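Local coordinates for beta-hydroxyacyl-(Acyl-carrier-protein) dehydratase FabA/FabZ (Xenorhabdus doucetiae, PDB 6QSR), which probably acts as a hotdog-fold lyase that dehydrates 3-hydroxyacyl-ACP intermediates during the biosynthesis of aryl polyene pigments, at residues A120-N132 with F143-V155. Sequence-based numbering, arbitrary orientation.
Sequences AFTQGSVLDIQMN and FEGEISCYGTVLV
D128, Q130 and N132 pair with S148, E146 and E144 through six backbone hydrogen bonds. Strands 126-132 and 143-149 run antiparallel, with 158° between their N-to-C directions, as neighbours in the curled sheet of the hotdog fold. D128 N to S148 O is 2.8 Å long and nearly straight, at 174°. I129 with I147 and M131 with G145 are the non-hydrogen-bonded pairs. There I147 CA lies 3.3 Å from D128 O in a CA-H...O contact.

M131, F143 and I147 touch helix 79-97 from the apolar face. M131 bends at chi2 and chi3, which folds SD over G145, 3.4 Å from its CA. M131 CE also meets F143 CB. I129 and I147 lie side by side, with their CG1 atoms 4.1 Å apart. The F121 ring takes V155 CG2 at its edge, 3.6 Å from CZ, and L154 CD1 near CD2. L127 CD1, of the same segment, lies over one face of the ring, toward its rim. L154 and V155 both pair with I147 in a classic beta bulge.

The other face is polar. Three waters link V126, D128 and Q130 to S148, Y150 and G151. D128 OD2 accepts from two of them, while OD1 is held by Q55 and H53. S148 OG lies 2.7 Å from water 2 and bonds water 3 as well.

The paired strands thus have one apolar face, which meets helix 79-97, and one hydrated face, where waters tie V126 and D128 to the type I' turn from C149 to T152.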
ATOM      1  N   ALA B 120     -10.981  10.473   1.134  1.00 19.76           N
ATOM      2  CA  ALA B 120     -10.518   9.944   2.421  1.00 20.02           C
ATOM      3  C   ALA B 120     -11.643   9.230   3.140  1.00 19.74           C
ATOM      4  O   ALA B 120     -12.828   9.483   2.869  1.00 19.91           O
ATOM      5  CB  ALA B 120      -9.958  11.061   3.292  1.00 20.33           C
ATOM      6  N   PHE B 121     -11.276   8.323   4.044  1.00 18.22           N
ATOM      7  CA  PHE B 121     -12.261   7.631   4.881  1.00 18.98           C
ATOM      8  C   PHE B 121     -12.421   8.394   6.185  1.00 20.34           C
ATOM      9  O   PHE B 121     -11.451   8.593   6.923  1.00 19.18           O
ATOM     10  CB  PHE B 121     -11.820   6.196   5.168  1.00 19.41           C
ATOM     11  CG  PHE B 121     -11.574   5.375   3.929  1.00 19.60           C
ATOM     12  CD1 PHE B 121     -10.282   5.155   3.469  1.00 19.16           C
ATOM     13  CD2 PHE B 121     -12.639   4.817   3.221  1.00 20.95           C
ATOM     14  CE1 PHE B 121     -10.055   4.391   2.322  1.00 20.33           C
ATOM     15  CE2 PHE B 121     -12.419   4.048   2.078  1.00 20.70           C
ATOM     16  CZ  PHE B 121     -11.123   3.853   1.625  1.00 21.15           C
ATOM     17  N   THR B 122     -13.654   8.796   6.483  1.00 22.05           N
ATOM     18  CA  THR B 122     -13.908   9.668   7.616  1.00 25.20           C
ATOM     19  C   THR B 122     -13.720   8.930   8.940  1.00 24.24           C
ATOM     20  O   THR B 122     -13.988   7.729   9.052  1.00 23.24           O
ATOM     21  CB  THR B 122     -15.306  10.321   7.539  1.00 29.25           C
ATOM     22  OG1 THR B 122     -16.298   9.310   7.405  1.00 33.59           O
ATOM     23  CG2 THR B 122     -15.401  11.254   6.343  1.00 31.31           C
ATOM     24  N   GLN B 123     -13.215   9.673   9.920  1.00 26.08           N
ATOM     25  CA  GLN B 123     -13.115   9.252  11.315  1.00 27.39           C
ATOM     26  C   GLN B 123     -14.427   8.630  11.789  1.00 26.64           C
ATOM     27  O   GLN B 123     -15.494   9.199  11.555  1.00 26.12           O
ATOM     28  CB  GLN B 123     -12.807  10.481  12.186  1.00 30.39           C
ATOM     29  CG  GLN B 123     -12.361  10.163  13.599  1.00 33.76           C
ATOM     30  CD  GLN B 123     -10.871  10.344  13.767  1.00 41.36           C
ATOM     31  OE1 GLN B 123     -10.382  11.472  13.924  1.00 40.68           O
ATOM     32  NE2 GLN B 123     -10.130   9.238  13.713  1.00 45.35           N
ATOM     33  N   GLY B 124     -14.342   7.466  12.433  1.00 26.37           N
ATOM     34  CA  GLY B 124     -15.522   6.708  12.872  1.00 28.85           C
ATOM     35  C   GLY B 124     -16.070   5.662  11.901  1.00 29.12           C
ATOM     36  O   GLY B 124     -16.934   4.870  12.280  1.00 28.89           O
ATOM     37  N   SER B 125     -15.597   5.658  10.655  1.00 26.73           N
ATOM     38  CA  SER B 125     -16.030   4.669   9.668  1.00 23.10           C
ATOM     39  C   SER B 125     -15.547   3.265  10.016  1.00 21.70           C
ATOM     40  O   SER B 125     -14.366   3.065  10.290  1.00 23.39           O
ATOM     41  CB  SER B 125     -15.517   5.025   8.274  1.00 23.09           C
ATOM     42  OG  SER B 125     -15.984   6.291   7.863  1.00 26.25           O
ATOM     43  N   VAL B 126     -16.473   2.310  10.003  1.00 21.60           N
ATOM     44  CA  VAL B 126     -16.166   0.889  10.120  1.00 21.58           C
ATOM     45  C   VAL B 126     -16.027   0.343   8.705  1.00 19.28           C
ATOM     46  O   VAL B 126     -16.990   0.335   7.944  1.00 20.06           O
ATOM     47  CB  VAL B 126     -17.254   0.148  10.921  1.00 22.30           C
ATOM     48  CG1 VAL B 126     -16.935  -1.339  11.042  1.00 23.42           C
ATOM     49  CG2 VAL B 126     -17.371   0.779  12.298  1.00 23.43           C
ATOM     50  N   LEU B 127     -14.807  -0.059   8.343  1.00 18.94           N
ATOM     51  CA  LEU B 127     -14.495  -0.488   6.979  1.00 19.05           C
ATOM     52  C   LEU B 127     -14.462  -2.011   6.847  1.00 17.96           C
ATOM     53  O   LEU B 127     -13.779  -2.689   7.610  1.00 19.62           O
ATOM     54  CB  LEU B 127     -13.150   0.118   6.539  1.00 18.70           C
ATOM     55  CG  LEU B 127     -13.129   1.652   6.473  1.00 18.46           C
ATOM     56  CD1 LEU B 127     -11.792   2.115   5.933  1.00 20.15           C
ATOM     57  CD2 LEU B 127     -14.267   2.207   5.618  1.00 19.46           C
ATOM     58  N   ASP B 128     -15.203  -2.534   5.876  1.00 17.90           N
ATOM     59  CA  ASP B 128     -15.190  -3.970   5.549  1.00 19.34           C
ATOM     60  C   ASP B 128     -14.341  -4.184   4.313  1.00 18.90           C
ATOM     61  O   ASP B 128     -14.659  -3.662   3.241  1.00 19.72           O
ATOM     62  CB  ASP B 128     -16.605  -4.499   5.310  1.00 21.97           C
ATOM     63  CG  ASP B 128     -17.412  -4.580   6.589  1.00 23.62           C
ATOM     64  OD1 ASP B 128     -16.952  -5.243   7.544  1.00 23.51           O
ATOM     65  OD2 ASP B 128     -18.503  -3.971   6.641  1.00 25.51           O
ATOM     66  N   ILE B 129     -13.254  -4.942   4.467  1.00 18.40           N
ATOM     67  CA  ILE B 129     -12.360  -5.244   3.357  1.00 18.55           C
ATOM     68  C   ILE B 129     -12.614  -6.692   2.914  1.00 18.99           C
ATOM     69  O   ILE B 129     -12.369  -7.632   3.670  1.00 19.72           O
ATOM     70  CB  ILE B 129     -10.886  -4.997   3.741  1.00 19.78           C
ATOM     71  CG1 ILE B 129     -10.680  -3.527   4.161  1.00 22.27           C
ATOM     72  CG2 ILE B 129      -9.966  -5.304   2.568  1.00 20.34           C
ATOM     73  CD1 ILE B 129     -10.858  -3.265   5.635  1.00 23.80           C
ATOM     74  N   GLN B 130     -13.133  -6.855   1.698  1.00 19.80           N
ATOM     75  CA  GLN B 130     -13.551  -8.171   1.180  1.00 21.80           C
ATOM     76  C   GLN B 130     -12.814  -8.460  -0.123  1.00 22.85           C
ATOM     77  O   GLN B 130     -13.010  -7.746  -1.114  1.00 25.75           O
ATOM     78  CB  GLN B 130     -15.069  -8.202   0.977  1.00 24.38           C
ATOM     79  CG  GLN B 130     -15.845  -8.307   2.284  1.00 27.87           C
ATOM     80  CD  GLN B 130     -17.353  -8.355   2.091  1.00 33.97           C
ATOM     81  OE1 GLN B 130     -17.928  -9.417   1.826  1.00 41.22           O
ATOM     82  NE2 GLN B 130     -18.006  -7.207   2.248  1.00 32.99           N
ATOM     83  N   MET B 131     -11.954  -9.483  -0.109  1.00 23.73           N
ATOM     84  CA  MET B 131     -11.144  -9.872  -1.278  1.00 23.08           C
ATOM     85  C   MET B 131     -11.576 -11.249  -1.815  1.00 24.28           C
ATOM     86  O   MET B 131     -11.828 -12.172  -1.033  1.00 23.60           O
ATOM     87  CB  MET B 131      -9.649  -9.897  -0.931  1.00 23.31           C
ATOM     88  CG  MET B 131      -9.100  -8.635  -0.256  1.00 25.45           C
ATOM     89  SD  MET B 131      -9.362  -7.161  -1.261  1.00 29.08           S
ATOM     90  CE  MET B 131      -8.154  -7.391  -2.570  1.00 24.27           C
ATOM     91  N   ASN B 132     -11.649 -11.361  -3.144  1.00 21.98           N
ATOM     92  CA  ASN B 132     -12.025 -12.592  -3.858  1.00 22.10           C
ATOM     93  C   ASN B 132     -10.837 -13.106  -4.666  1.00 23.90           C
ATOM     94  O   ASN B 132     -10.242 -12.358  -5.449  1.00 24.05           O
ATOM     95  CB  ASN B 132     -13.170 -12.320  -4.837  1.00 21.55           C
ATOM     96  CG  ASN B 132     -14.441 -11.900  -4.152  1.00 24.97           C
ATOM     97  OD1 ASN B 132     -14.775 -12.393  -3.079  1.00 28.61           O
ATOM     98  ND2 ASN B 132     -15.181 -11.005  -4.787  1.00 29.27           N
ATOM     99  N   PHE B 143      -5.984 -11.050  -6.782  1.00 20.09           N
ATOM    100  CA  PHE B 143      -7.262 -10.904  -6.080  1.00 20.72           C
ATOM    101  C   PHE B 143      -8.018  -9.673  -6.556  1.00 21.81           C
ATOM    102  O   PHE B 143      -7.409  -8.634  -6.811  1.00 23.34           O
ATOM    103  CB  PHE B 143      -7.035 -10.754  -4.567  1.00 20.87           C
ATOM    104  CG  PHE B 143      -6.623 -12.022  -3.863  1.00 23.60           C
ATOM    105  CD1 PHE B 143      -5.322 -12.512  -3.975  1.00 25.51           C
ATOM    106  CD2 PHE B 143      -7.517 -12.697  -3.040  1.00 25.13           C
ATOM    107  CE1 PHE B 143      -4.938 -13.679  -3.320  1.00 25.15           C
ATOM    108  CE2 PHE B 143      -7.135 -13.854  -2.373  1.00 26.71           C
ATOM    109  CZ  PHE B 143      -5.845 -14.344  -2.513  1.00 27.62           C
ATOM    110  N   GLU B 144      -9.341  -9.794  -6.664  1.00 23.79           N
ATOM    111  CA  GLU B 144     -10.225  -8.634  -6.844  1.00 27.97           C
ATOM    112  C   GLU B 144     -10.758  -8.262  -5.462  1.00 32.71           C
ATOM    113  O   GLU B 144     -10.911  -9.138  -4.601  1.00 31.64           O
ATOM    114  CB  GLU B 144     -11.370  -8.975  -7.791  1.00 33.34           C
ATOM    115  CG  GLU B 144     -12.152  -7.765  -8.280  1.00 37.76           C
ATOM    116  CD  GLU B 144     -13.020  -8.076  -9.489  1.00 43.98           C
ATOM    117  OE1 GLU B 144     -13.229  -7.157 -10.310  1.00 46.97           O
ATOM    118  OE2 GLU B 144     -13.483  -9.232  -9.626  1.00 44.92           O
ATOM    119  N   GLY B 145     -11.038  -6.975  -5.252  1.00 34.54           N
ATOM    120  CA  GLY B 145     -11.347  -6.466  -3.916  1.00 33.03           C
ATOM    121  C   GLY B 145     -12.397  -5.382  -3.823  1.00 28.07           C
ATOM    122  O   GLY B 145     -12.643  -4.656  -4.779  1.00 21.15           O
ATOM    123  N   GLU B 146     -12.994  -5.273  -2.643  1.00 26.57           N
ATOM    124  CA  GLU B 146     -13.971  -4.240  -2.352  1.00 27.31           C
ATOM    125  C   GLU B 146     -13.820  -3.770  -0.900  1.00 24.91           C
ATOM    126  O   GLU B 146     -13.705  -4.600   0.013  1.00 24.96           O
ATOM    127  CB  GLU B 146     -15.361  -4.809  -2.615  1.00 32.77           C
ATOM    128  CG  GLU B 146     -16.542  -3.945  -2.219  1.00 39.17           C
ATOM    129  CD  GLU B 146     -17.829  -4.742  -2.267  1.00 46.17           C
ATOM    130  OE1 GLU B 146     -18.382  -5.041  -1.185  1.00 50.52           O
ATOM    131  OE2 GLU B 146     -18.262  -5.099  -3.387  1.00 46.07           O
ATOM    132  N   ILE B 147     -13.779  -2.447  -0.706  1.00 22.71           N
ATOM    133  CA  ILE B 147     -13.951  -1.835   0.612  1.00 21.00           C
ATOM    134  C   ILE B 147     -15.347  -1.219   0.663  1.00 20.09           C
ATOM    135  O   ILE B 147     -15.718  -0.428  -0.208  1.00 18.67           O
ATOM    136  CB  ILE B 147     -12.874  -0.781   0.939  1.00 21.57           C
ATOM    137  CG1 ILE B 147     -11.481  -1.402   0.788  1.00 20.72           C
ATOM    138  CG2 ILE B 147     -13.049  -0.237   2.362  1.00 21.71           C
ATOM    139  CD1 ILE B 147     -10.341  -0.519   1.227  1.00 19.10           C
ATOM    140  N   SER B 148     -16.101  -1.595   1.692  1.00 19.34           N
ATOM    141  CA  SER B 148     -17.444  -1.085   1.926  1.00 19.18           C
ATOM    142  C   SER B 148     -17.606  -0.600   3.367  1.00 18.99           C
ATOM    143  O   SER B 148     -16.815  -0.948   4.259  1.00 17.38           O
ATOM    144  CB  SER B 148     -18.476  -2.164   1.593  1.00 20.25           C
ATOM    145  OG  SER B 148     -18.372  -3.271   2.472  1.00 21.39           O
ATOM    146  N   CYS B 149     -18.625   0.230   3.576  1.00 19.02           N
ATOM    147  CA  CYS B 149     -18.979   0.735   4.895  1.00 18.79           C
ATOM    148  C   CYS B 149     -20.486   0.616   5.027  1.00 17.98           C
ATOM    149  O   CYS B 149     -21.218   1.283   4.289  1.00 19.20           O
ATOM    150  CB  CYS B 149     -18.541   2.194   5.073  1.00 20.04           C
ATOM    151  SG  CYS B 149     -19.013   2.866   6.685  1.00 23.74           S
ATOM    152  N   TYR B 150     -20.929  -0.240   5.950  1.00 17.42           N
ATOM    153  CA  TYR B 150     -22.359  -0.613   6.092  1.00 20.48           C
ATOM    154  C   TYR B 150     -23.055  -0.929   4.753  1.00 21.72           C
ATOM    155  O   TYR B 150     -24.152  -0.433   4.451  1.00 22.42           O
ATOM    156  CB  TYR B 150     -23.100   0.453   6.915  1.00 24.12           C
ATOM    157  CG  TYR B 150     -22.868   0.313   8.402  1.00 28.94           C
ATOM    158  CD1 TYR B 150     -23.676  -0.527   9.167  1.00 31.09           C
ATOM    159  CD2 TYR B 150     -21.837   1.002   9.046  1.00 32.40           C
ATOM    160  CE1 TYR B 150     -23.473  -0.675  10.531  1.00 32.86           C
ATOM    161  CE2 TYR B 150     -21.623   0.860  10.414  1.00 34.48           C
ATOM    162  CZ  TYR B 150     -22.447   0.019  11.150  1.00 36.52           C
ATOM    163  OH  TYR B 150     -22.260  -0.136  12.505  1.00 39.24           O
ATOM    164  N   GLY B 151     -22.391  -1.754   3.946  1.00 23.72           N
ATOM    165  CA  GLY B 151     -22.922  -2.186   2.653  1.00 26.31           C
ATOM    166  C   GLY B 151     -22.706  -1.247   1.474  1.00 24.57           C
ATOM    167  O   GLY B 151     -22.901  -1.657   0.332  1.00 23.39           O
ATOM    168  N   THR B 152     -22.326   0.004   1.729  1.00 22.70           N
ATOM    169  CA  THR B 152     -22.028   0.950   0.653  1.00 22.88           C
ATOM    170  C   THR B 152     -20.610   0.722   0.174  1.00 21.15           C
ATOM    171  O   THR B 152     -19.659   0.835   0.962  1.00 20.38           O
ATOM    172  CB  THR B 152     -22.177   2.409   1.123  1.00 23.97           C
ATOM    173  OG1 THR B 152     -23.510   2.603   1.601  1.00 27.17           O
ATOM    174  CG2 THR B 152     -21.920   3.388  -0.015  1.00 23.30           C
ATOM    175  N   VAL B 153     -20.474   0.410  -1.112  1.00 21.80           N
ATOM    176  CA  VAL B 153     -19.162   0.155  -1.717  1.00 20.95           C
ATOM    177  C   VAL B 153     -18.431   1.488  -1.910  1.00 20.24           C
ATOM    178  O   VAL B 153     -18.938   2.380  -2.584  1.00 20.82           O
ATOM    179  CB  VAL B 153     -19.301  -0.570  -3.077  1.00 19.88           C
ATOM    180  CG1 VAL B 153     -17.951  -0.695  -3.759  1.00 17.82           C
ATOM    181  CG2 VAL B 153     -19.942  -1.945  -2.888  1.00 21.00           C
ATOM    182  N   LEU B 154     -17.240   1.599  -1.321  1.00 19.59           N
ATOM    183  CA  LEU B 154     -16.401   2.794  -1.407  1.00 19.96           C
ATOM    184  C   LEU B 154     -15.160   2.640  -2.287  1.00 19.19           C
ATOM    185  O   LEU B 154     -14.662   3.638  -2.796  1.00 20.11           O
ATOM    186  CB  LEU B 154     -15.948   3.206  -0.008  1.00 20.24           C
ATOM    187  CG  LEU B 154     -17.045   3.589   0.984  1.00 20.82           C
ATOM    188  CD1 LEU B 154     -16.403   3.906   2.324  1.00 22.56           C
ATOM    189  CD2 LEU B 154     -17.867   4.768   0.495  1.00 21.77           C
ATOM    190  N   VAL B 155     -14.642   1.414  -2.421  1.00 16.28           N
ATOM    191  CA  VAL B 155     -13.462   1.135  -3.239  1.00 16.11           C
ATOM    192  C   VAL B 155     -13.644  -0.203  -3.945  1.00 16.48           C
ATOM    193  O   VAL B 155     -14.148  -1.151  -3.346  1.00 16.19           O
ATOM    194  CB  VAL B 155     -12.167   1.062  -2.384  1.00 16.58           C
ATOM    195  CG1 VAL B 155     -10.937   0.955  -3.278  1.00 17.00           C
ATOM    196  CG2 VAL B 155     -12.049   2.266  -1.468  1.00 18.70           C
TER
HETATM  197  O   HOH W   1     -19.145  -1.443   7.902  1.00 26.36           O
HETATM  198  O   HOH W   2     -20.014  -3.010   4.605  1.00 20.46           O
HETATM  199  O   HOH W   3     -16.489  -4.953   1.402  1.00 30.79           O